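Local coordinates for putative Oleoyl-[acyl-carrier protein] thioesterase (Lactobacillus plantarum, PDB 2OWN) that probably hydrolyses the thioester of oleoyl-[acyl-carrier protein], releasing the fatty acid, as an acyl-ACP thioesterase of the hotdog-fold class, at residues Q15-Y20 against R77-V82; I72-R77 against Q108-I113. One frame throughout, in Å; residues are numbered along the deposited sequence.

Both contacts lie in the N-terminal hotdog domain, on the same side of the chain's centre, with their own centres about 12 Å apart. Their segments alternate along the chain, in the order 15-20, 72-77, 77-82, 108-113, and Arg77 belongs to both. The connection between strands 61-72 and 81-91 is therefore gripped twice: its first half by residues 109-111 in contact 2, its second half by the end of strand 12-17 in contact 1. The salt bridge Glu80 OE2 to Arg74 NH2 (3.2 Å) and the packing of Ile18 on Pro76 and of Val82 on Leu110 join the two contacts. The connection is thus fixed to its own sheet, and contact 1 also meets the second subunit.

Contact 1. Residues Q15-Y20 against R77-V82; sequences QHRITY and RQDEVV
Four backbone hydrogen bonds tie residues 15-20 to 77-82. His16 and Val82 form an antiparallel hydrogen-bonded pair: His16 N reaches Val82 O at 2.7 Å, nearly along the C=O axis, and Val82 N returns to His16 O. Beyond the regular strand, Ile18 N to Glu80 O is the straightest of the four (172°), and Asp79 N closes on Ile18 O at 2.7 Å from above the carbonyl plane. Here 77-80 forms a type II turn, with Asp79 at positive phi and Glu80 N bonded to Arg77 O.

Ile18 can be followed outward. Its CB sits 3.3 Å from Arg77 O, and CG2, anti to the backbone N, stays beside that same carbonyl. CG1 leaves on the other branch, near Glu80 O, and carries CD1 to 4.2 Å from Val82 CG2, the two side chains crossing obliquely. CD1 also lies at the edge of the His16 ring, whose NE2 is held by Glu22.

On the sheet face shared by Arg17 and Val81, the Arg17 chain bends at chi2 (-83°) and runs alongside Asp79. NH2 meets Asp79 OD1 at 3.2 Å in a salt bridge that lies in the guanidinium plane but well above the carboxylate plane, the two planes being 68° apart. A water bridges Asp79 OD1 to Tyr20 N. The main partner of the Arg17 guanidinium is Asp44 of the second subunit, which also pairs with NH2 and so leaves it between carboxylates of the two chains, while Tyr20 OH bonds to Asp36 O of the second subunit.

The contact joins the end of strand 12-17 to the start of strand 81-91. His16, Ile18 and Val82 all pack on Ile37 of helix 31-48, and His16, Arg17 and Tyr20 also reach the second subunit.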
ATOM      1  N   GLN B  15      -1.306  -8.791 -16.909  1.00 31.88           N
ATOM      2  CA  GLN B  15      -0.194  -9.266 -16.084  1.00 33.20           C
ATOM      3  C   GLN B  15       0.131  -8.207 -15.022  1.00 32.79           C
ATOM      4  O   GLN B  15      -0.051  -6.999 -15.252  1.00 34.16           O
ATOM      5  CB  GLN B  15       1.035  -9.606 -16.923  1.00 33.03           C
ATOM      6  CG  GLN B  15       0.800 -10.784 -17.890  1.00 36.75           C
ATOM      7  CD  GLN B  15       2.006 -11.122 -18.765  1.00 37.82           C
ATOM      8  OE1 GLN B  15       3.160 -10.833 -18.426  1.00 50.52           O
ATOM      9  NE2 GLN B  15       1.738 -11.760 -19.900  1.00 48.04           N
ATOM     10  N   HIS B  16       0.568  -8.668 -13.852  1.00 32.45           N
ATOM     11  CA  HIS B  16       0.957  -7.792 -12.739  1.00 31.34           C
ATOM     12  C   HIS B  16       2.153  -8.385 -11.996  1.00 30.57           C
ATOM     13  O   HIS B  16       2.102  -9.541 -11.565  1.00 30.70           O
ATOM     14  CB  HIS B  16      -0.197  -7.558 -11.753  1.00 32.08           C
ATOM     15  CG  HIS B  16       0.176  -6.661 -10.606  1.00 29.91           C
ATOM     16  ND1 HIS B  16       0.141  -5.288 -10.698  1.00 31.38           N
ATOM     17  CD2 HIS B  16       0.638  -6.945  -9.366  1.00 30.97           C
ATOM     18  CE1 HIS B  16       0.558  -4.765  -9.561  1.00 31.66           C
ATOM     19  NE2 HIS B  16       0.863  -5.747  -8.731  1.00 27.13           N
ATOM     20  N   ARG B  17       3.165  -7.546 -11.801  1.00 30.36           N
ATOM     21  CA  ARG B  17       4.376  -7.878 -11.088  1.00 30.86           C
ATOM     22  C   ARG B  17       4.080  -7.522  -9.630  1.00 31.43           C
ATOM     23  O   ARG B  17       3.843  -6.339  -9.313  1.00 29.68           O
ATOM     24  CB  ARG B  17       5.578  -7.120 -11.678  1.00 31.74           C
ATOM     25  CG  ARG B  17       6.895  -7.246 -10.962  1.00 34.66           C
ATOM     26  CD  ARG B  17       7.057  -6.293  -9.769  1.00 38.31           C
ATOM     27  NE  ARG B  17       8.367  -6.492  -9.221  1.00 37.40           N
ATOM     28  CZ  ARG B  17       9.480  -5.869  -9.599  1.00 36.70           C
ATOM     29  NH1 ARG B  17       9.523  -4.920 -10.565  1.00 34.53           N
ATOM     30  NH2 ARG B  17      10.587  -6.204  -8.971  1.00 35.33           N
ATOM     31  N   ILE B  18       4.169  -8.520  -8.748  1.00 29.68           N
ATOM     32  CA  ILE B  18       3.951  -8.347  -7.304  1.00 30.18           C
ATOM     33  C   ILE B  18       5.231  -7.714  -6.747  1.00 30.24           C
ATOM     34  O   ILE B  18       6.309  -8.294  -6.896  1.00 28.44           O
ATOM     35  CB  ILE B  18       3.669  -9.679  -6.583  1.00 30.20           C
ATOM     36  CG1 ILE B  18       2.408 -10.372  -7.126  1.00 32.20           C
ATOM     37  CG2 ILE B  18       3.527  -9.491  -5.038  1.00 30.45           C
ATOM     38  CD1 ILE B  18       1.083  -9.665  -6.820  1.00 35.06           C
ATOM     39  N   THR B  19       5.105  -6.516  -6.165  1.00 29.61           N
ATOM     40  CA  THR B  19       6.234  -5.776  -5.581  1.00 30.26           C
ATOM     41  C   THR B  19       6.392  -6.134  -4.105  1.00 29.08           C
ATOM     42  O   THR B  19       5.446  -6.637  -3.487  1.00 30.69           O
ATOM     43  CB  THR B  19       6.044  -4.238  -5.714  1.00 29.93           C
ATOM     44  OG1 THR B  19       4.893  -3.823  -4.968  1.00 28.10           O
ATOM     45  CG2 THR B  19       5.866  -3.835  -7.177  1.00 31.05           C
ATOM     46  N   TYR B  20       7.580  -5.855  -3.552  1.00 30.26           N
ATOM     47  CA  TYR B  20       7.891  -6.089  -2.115  1.00 30.12           C
ATOM     48  C   TYR B  20       6.884  -5.332  -1.191  1.00 30.63           C
ATOM     49  O   TYR B  20       6.459  -5.870  -0.157  1.00 29.99           O
ATOM     50  CB  TYR B  20       9.374  -5.718  -1.773  1.00 29.23           C
ATOM     51  CG  TYR B  20       9.630  -4.227  -1.759  1.00 27.65           C
ATOM     52  CD1 TYR B  20       9.966  -3.525  -2.932  1.00 27.59           C
ATOM     53  CD2 TYR B  20       9.436  -3.477  -0.556  1.00 27.36           C
ATOM     54  CE1 TYR B  20      10.131  -2.124  -2.908  1.00 22.27           C
ATOM     55  CE2 TYR B  20       9.580  -2.091  -0.527  1.00 27.80           C
ATOM     56  CZ  TYR B  20       9.932  -1.423  -1.706  1.00 26.62           C
ATOM     57  OH  TYR B  20      10.089  -0.095  -1.661  1.00 25.05           O
ATOM     58  N   ARG B  77       3.620 -14.513  -4.681  1.00 35.34           N
ATOM     59  CA  ARG B  77       4.916 -14.249  -4.037  1.00 36.64           C
ATOM     60  C   ARG B  77       5.515 -12.948  -4.566  1.00 35.07           C
ATOM     61  O   ARG B  77       5.151 -12.504  -5.667  1.00 31.78           O
ATOM     62  CB  ARG B  77       5.890 -15.394  -4.353  1.00 36.30           C
ATOM     63  CG  ARG B  77       5.495 -16.764  -3.780  1.00 42.05           C
ATOM     64  CD  ARG B  77       6.102 -17.928  -4.587  1.00 45.80           C
ATOM     65  NE  ARG B  77       7.548 -17.830  -4.812  1.00 57.00           N
ATOM     66  CZ  ARG B  77       8.278 -18.642  -5.601  1.00 61.80           C
ATOM     67  NH1 ARG B  77       7.729 -19.664  -6.295  1.00 63.18           N
ATOM     68  NH2 ARG B  77       9.599 -18.419  -5.714  1.00 63.10           N
ATOM     69  N   GLN B  78       6.441 -12.361  -3.789  1.00 33.41           N
ATOM     70  CA  GLN B  78       7.183 -11.139  -4.187  1.00 33.09           C
ATOM     71  C   GLN B  78       7.936 -11.432  -5.498  1.00 32.36           C
ATOM     72  O   GLN B  78       8.530 -12.505  -5.642  1.00 31.55           O
ATOM     73  CB  GLN B  78       8.196 -10.707  -3.120  1.00 31.61           C
ATOM     74  CG  GLN B  78       9.011  -9.445  -3.433  1.00 34.05           C
ATOM     75  CD  GLN B  78      10.127  -9.189  -2.432  1.00 34.21           C
ATOM     76  OE1 GLN B  78      10.016  -9.532  -1.268  1.00 36.58           O
ATOM     77  NE2 GLN B  78      11.206  -8.585  -2.893  1.00 34.26           N
ATOM     78  N   ASP B  79       7.860 -10.479  -6.431  1.00 32.11           N
ATOM     79  CA  ASP B  79       8.472 -10.535  -7.783  1.00 32.29           C
ATOM     80  C   ASP B  79       7.870 -11.559  -8.767  1.00 32.14           C
ATOM     81  O   ASP B  79       8.417 -11.746  -9.865  1.00 30.49           O
ATOM     82  CB  ASP B  79      10.020 -10.651  -7.692  1.00 33.24           C
ATOM     83  CG  ASP B  79      10.647  -9.536  -6.867  1.00 34.53           C
ATOM     84  OD1 ASP B  79      10.026  -8.472  -6.718  1.00 37.40           O
ATOM     85  OD2 ASP B  79      11.754  -9.729  -6.336  1.00 42.13           O
ATOM     86  N   GLU B  80       6.711 -12.143  -8.421  1.00 32.31           N
ATOM     87  CA  GLU B  80       6.021 -13.097  -9.274  1.00 32.94           C
ATOM     88  C   GLU B  80       5.170 -12.259 -10.233  1.00 32.77           C
ATOM     89  O   GLU B  80       4.569 -11.251  -9.816  1.00 34.46           O
ATOM     90  CB  GLU B  80       5.132 -14.039  -8.463  1.00 32.50           C
ATOM     91  CG  GLU B  80       4.558 -15.191  -9.275  1.00 33.87           C
ATOM     92  CD  GLU B  80       3.591 -16.079  -8.520  1.00 33.44           C
ATOM     93  OE1 GLU B  80       3.364 -15.888  -7.308  1.00 31.59           O
ATOM     94  OE2 GLU B  80       3.034 -16.970  -9.178  1.00 39.24           O
ATOM     95  N   VAL B  81       5.131 -12.668 -11.499  1.00 31.48           N
ATOM     96  CA  VAL B  81       4.334 -12.006 -12.526  1.00 31.76           C
ATOM     97  C   VAL B  81       3.077 -12.864 -12.587  1.00 32.04           C
ATOM     98  O   VAL B  81       3.143 -14.005 -13.066  1.00 32.14           O
ATOM     99  CB  VAL B  81       5.066 -11.887 -13.875  1.00 31.52           C
ATOM    100  CG1 VAL B  81       4.175 -11.239 -14.925  1.00 34.19           C
ATOM    101  CG2 VAL B  81       6.336 -11.059 -13.704  1.00 31.29           C
ATOM    102  N   VAL B  82       1.974 -12.339 -12.037  1.00 30.67           N
ATOM    103  CA  VAL B  82       0.662 -13.018 -12.024  1.00 31.40           C
ATOM    104  C   VAL B  82      -0.245 -12.456 -13.111  1.00 31.81           C
ATOM    105  O   VAL B  82      -0.106 -11.289 -13.481  1.00 30.90           O
ATOM    106  CB  VAL B  82      -0.089 -12.912 -10.660  1.00 31.62           C
ATOM    107  CG1 VAL B  82       0.708 -13.611  -9.563  1.00 32.63           C
ATOM    108  CG2 VAL B  82      -0.447 -11.438 -10.273  1.00 30.71           C
TER
HETATM  109  O   HOH W   1       9.704  -6.200  -5.384  1.00 20.07           O

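Contact 2. Residues I72-R77 against Q108-I113; sequences ITRMPR and QQLAYI
Hydrogen bonding across 72-77 and 108-113 converges on one acceptor, Leu110 O. Thr73 N meets it at 2.8 Å from about 30° above the carbonyl plane, and Arg74 N meets it at 3.1 Å in that plane, on a lone pair. Two successive amides thus grip a single carbonyl just past Ile72 and Ala111, an antiparallel non-hydrogen-bonded pair with CA atoms 4.5 Å apart. A water joins the polar side chains, linking Thr73 OG1 to Gln109 NE2.

Side-chain packing is carried by Leu110, the residue that buries most surface between the two segments. With CG anti to the carbonyl carbon and the chain extended at chi2 (-178°), its two methyls divide the work. CD2 lies 3.6 Å from Arg74 CG and covers one face of the guanidinium, 3.5 Å above its plane and offset toward the rim. CD1 points to the Pro76 ring, 4.1 Å from CG.

Charge enters through Arg74, which runs side by side with Leu110. Its extended chain, flanked by the CD2 methyl, ends in a guanidinium whose NH2 goes on to Glu80, and NH1 makes a weak bond to Met75 O.

Leu110 and Ala111 both face Ile102 on strand 95-103, their antiparallel neighbour in the N-terminal hotdog domain, the signature of a classic beta bulge, where the chain turns a corner at Leu110.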
ATOM      1  N   ILE B  72      -8.473 -19.371  -1.949  1.00 34.27           N
ATOM      2  CA  ILE B  72      -7.012 -19.204  -2.087  1.00 35.02           C
ATOM      3  C   ILE B  72      -6.249 -20.543  -2.088  1.00 34.42           C
ATOM      4  O   ILE B  72      -6.273 -21.257  -1.087  1.00 34.55           O
ATOM      5  CB  ILE B  72      -6.448 -18.260  -0.966  1.00 35.80           C
ATOM      6  CG1 ILE B  72      -7.165 -16.896  -0.990  1.00 37.42           C
ATOM      7  CG2 ILE B  72      -4.925 -18.060  -1.114  1.00 34.19           C
ATOM      8  CD1 ILE B  72      -6.757 -15.956   0.092  1.00 37.93           C
ATOM      9  N   THR B  73      -5.596 -20.864  -3.219  1.00 34.21           N
ATOM     10  CA  THR B  73      -4.726 -22.055  -3.380  1.00 34.28           C
ATOM     11  C   THR B  73      -3.389 -21.641  -2.734  1.00 34.41           C
ATOM     12  O   THR B  73      -2.850 -22.357  -1.885  1.00 34.80           O
ATOM     13  CB  THR B  73      -4.576 -22.485  -4.850  1.00 34.47           C
ATOM     14  OG1 THR B  73      -5.866 -22.848  -5.361  1.00 31.66           O
ATOM     15  CG2 THR B  73      -3.628 -23.674  -4.996  1.00 36.78           C
ATOM     16  N   ARG B  74      -2.842 -20.519  -3.203  1.00 35.03           N
ATOM     17  CA  ARG B  74      -1.644 -19.891  -2.601  1.00 37.03           C
ATOM     18  C   ARG B  74      -1.613 -18.412  -2.981  1.00 35.46           C
ATOM     19  O   ARG B  74      -2.044 -18.067  -4.085  1.00 34.93           O
ATOM     20  CB  ARG B  74      -0.309 -20.567  -2.947  1.00 37.82           C
ATOM     21  CG  ARG B  74       0.248 -20.392  -4.359  1.00 40.36           C
ATOM     22  CD  ARG B  74       1.635 -20.942  -4.421  1.00 39.95           C
ATOM     23  NE  ARG B  74       2.224 -20.713  -5.734  1.00 39.70           N
ATOM     24  CZ  ARG B  74       2.842 -19.601  -6.152  1.00 40.73           C
ATOM     25  NH1 ARG B  74       2.953 -18.502  -5.385  1.00 39.59           N
ATOM     26  NH2 ARG B  74       3.335 -19.580  -7.398  1.00 36.96           N
HETATM   27  N   MSE B  75      -1.096 -17.569  -2.087  1.00 34.10           N
HETATM   28  CA  MSE B  75      -0.992 -16.132  -2.349  1.00 34.80           C
HETATM   29  C   MSE B  75       0.183 -15.867  -3.285  1.00 33.98           C
HETATM   30  O   MSE B  75       1.167 -16.631  -3.243  1.00 34.07           O
HETATM   31  CB  MSE B  75      -0.826 -15.310  -1.061  1.00 34.87           C
HETATM   32  CG  MSE B  75      -2.031 -15.403  -0.141  1.00 36.50           C
HETATM   33 SE   MSE B  75      -3.618 -14.593  -0.943  0.75 44.02          SE
HETATM   34  CE  MSE B  75      -3.271 -12.727  -0.576  1.00 42.52           C
ATOM     35  N   PRO B  76       0.060 -14.852  -4.183  1.00 33.45           N
ATOM     36  CA  PRO B  76       1.195 -14.500  -5.033  1.00 33.94           C
ATOM     37  C   PRO B  76       2.450 -14.101  -4.205  1.00 34.90           C
ATOM     38  O   PRO B  76       2.313 -13.496  -3.134  1.00 34.50           O
ATOM     39  CB  PRO B  76       0.663 -13.308  -5.829  1.00 33.17           C
ATOM     40  CG  PRO B  76      -0.765 -13.520  -5.893  1.00 33.07           C
ATOM     41  CD  PRO B  76      -1.117 -14.032  -4.552  1.00 33.30           C
ATOM     42  N   ARG B  77       3.620 -14.513  -4.681  1.00 35.34           N
ATOM     43  CA  ARG B  77       4.916 -14.249  -4.037  1.00 36.64           C
ATOM     44  C   ARG B  77       5.515 -12.948  -4.566  1.00 35.07           C
ATOM     45  O   ARG B  77       5.151 -12.504  -5.667  1.00 31.78           O
ATOM     46  CB  ARG B  77       5.890 -15.394  -4.353  1.00 36.30           C
ATOM     47  CG  ARG B  77       5.495 -16.764  -3.780  1.00 42.05           C
ATOM     48  CD  ARG B  77       6.102 -17.928  -4.587  1.00 45.80           C
ATOM     49  NE  ARG B  77       7.548 -17.830  -4.812  1.00 57.00           N
ATOM     50  CZ  ARG B  77       8.278 -18.642  -5.601  1.00 61.80           C
ATOM     51  NH1 ARG B  77       7.729 -19.664  -6.295  1.00 63.18           N
ATOM     52  NH2 ARG B  77       9.599 -18.419  -5.714  1.00 63.10           N
ATOM     53  N   GLN B 108      -1.383 -21.969 -13.671  1.00 39.93           N
ATOM     54  CA  GLN B 108      -2.018 -22.616 -12.501  1.00 38.80           C
ATOM     55  C   GLN B 108      -2.721 -21.575 -11.626  1.00 37.13           C
ATOM     56  O   GLN B 108      -2.163 -20.494 -11.392  1.00 35.91           O
ATOM     57  CB  GLN B 108      -1.009 -23.430 -11.677  1.00 39.49           C
ATOM     58  CG  GLN B 108      -0.400 -24.615 -12.444  1.00 44.07           C
ATOM     59  N   GLN B 109      -3.921 -21.914 -11.136  1.00 35.60           N
ATOM     60  CA  GLN B 109      -4.733 -21.005 -10.301  1.00 35.12           C
ATOM     61  C   GLN B 109      -4.155 -20.791  -8.892  1.00 35.37           C
ATOM     62  O   GLN B 109      -3.953 -21.759  -8.141  1.00 36.15           O
ATOM     63  CB  GLN B 109      -6.199 -21.476 -10.212  1.00 35.29           C
ATOM     64  CG  GLN B 109      -7.149 -20.634  -9.335  1.00 35.07           C
ATOM     65  CD  GLN B 109      -8.579 -21.134  -9.397  1.00 35.16           C
ATOM     66  OE1 GLN B 109      -9.183 -21.145 -10.455  1.00 33.38           O
ATOM     67  NE2 GLN B 109      -9.148 -21.478  -8.243  1.00 30.91           N
ATOM     68  N   LEU B 110      -3.960 -19.513  -8.550  1.00 33.84           N
ATOM     69  CA  LEU B 110      -3.466 -19.050  -7.250  1.00 33.99           C
ATOM     70  C   LEU B 110      -4.659 -18.662  -6.367  1.00 33.52           C
ATOM     71  O   LEU B 110      -4.702 -19.034  -5.183  1.00 31.94           O
ATOM     72  CB  LEU B 110      -2.499 -17.865  -7.424  1.00 33.88           C
ATOM     73  CG  LEU B 110      -1.219 -18.116  -8.222  1.00 35.29           C
ATOM     74  CD1 LEU B 110      -0.376 -16.850  -8.230  1.00 33.96           C
ATOM     75  CD2 LEU B 110      -0.396 -19.272  -7.669  1.00 39.88           C
ATOM     76  N   ALA B 111      -5.589 -17.876  -6.932  1.00 32.44           N
ATOM     77  CA  ALA B 111      -6.820 -17.449  -6.244  1.00 31.36           C
ATOM     78  C   ALA B 111      -8.014 -17.304  -7.202  1.00 30.35           C
ATOM     79  O   ALA B 111      -7.829 -17.046  -8.396  1.00 29.87           O
ATOM     80  CB  ALA B 111      -6.594 -16.158  -5.461  1.00 29.92           C
ATOM     81  N   TYR B 112      -9.215 -17.526  -6.656  1.00 30.34           N
ATOM     82  CA  TYR B 112     -10.509 -17.426  -7.364  1.00 30.07           C
ATOM     83  C   TYR B 112     -11.448 -16.610  -6.475  1.00 29.66           C
ATOM     84  O   TYR B 112     -11.709 -17.015  -5.331  1.00 27.59           O
ATOM     85  CB  TYR B 112     -11.057 -18.816  -7.685  1.00 30.60           C
ATOM     86  CG  TYR B 112     -12.490 -18.849  -8.182  1.00 32.29           C
ATOM     87  CD1 TYR B 112     -12.844 -18.239  -9.406  1.00 33.33           C
ATOM     88  CD2 TYR B 112     -13.501 -19.527  -7.452  1.00 33.37           C
ATOM     89  CE1 TYR B 112     -14.190 -18.277  -9.886  1.00 34.67           C
ATOM     90  CE2 TYR B 112     -14.854 -19.577  -7.928  1.00 31.68           C
ATOM     91  CZ  TYR B 112     -15.178 -18.951  -9.143  1.00 33.25           C
ATOM     92  OH  TYR B 112     -16.464 -18.987  -9.604  1.00 34.57           O
ATOM     93  N   ILE B 113     -11.922 -15.476  -7.007  1.00 30.38           N
ATOM     94  CA  ILE B 113     -12.801 -14.544  -6.311  1.00 30.68           C
ATOM     95  C   ILE B 113     -14.151 -14.439  -7.014  1.00 30.38           C
ATOM     96  O   ILE B 113     -14.193 -14.323  -8.244  1.00 30.53           O
ATOM     97  CB  ILE B 113     -12.184 -13.116  -6.218  1.00 30.12           C
ATOM     98  CG1 ILE B 113     -10.773 -13.147  -5.591  1.00 32.33           C
ATOM     99  CG2 ILE B 113     -13.108 -12.156  -5.441  1.00 30.71           C
ATOM    100  CD1 ILE B 113     -10.093 -11.776  -5.490  1.00 31.06           C
TER
HETATM  101  O   HOH W   2      -7.914 -20.695  -5.903  1.00 35.10           O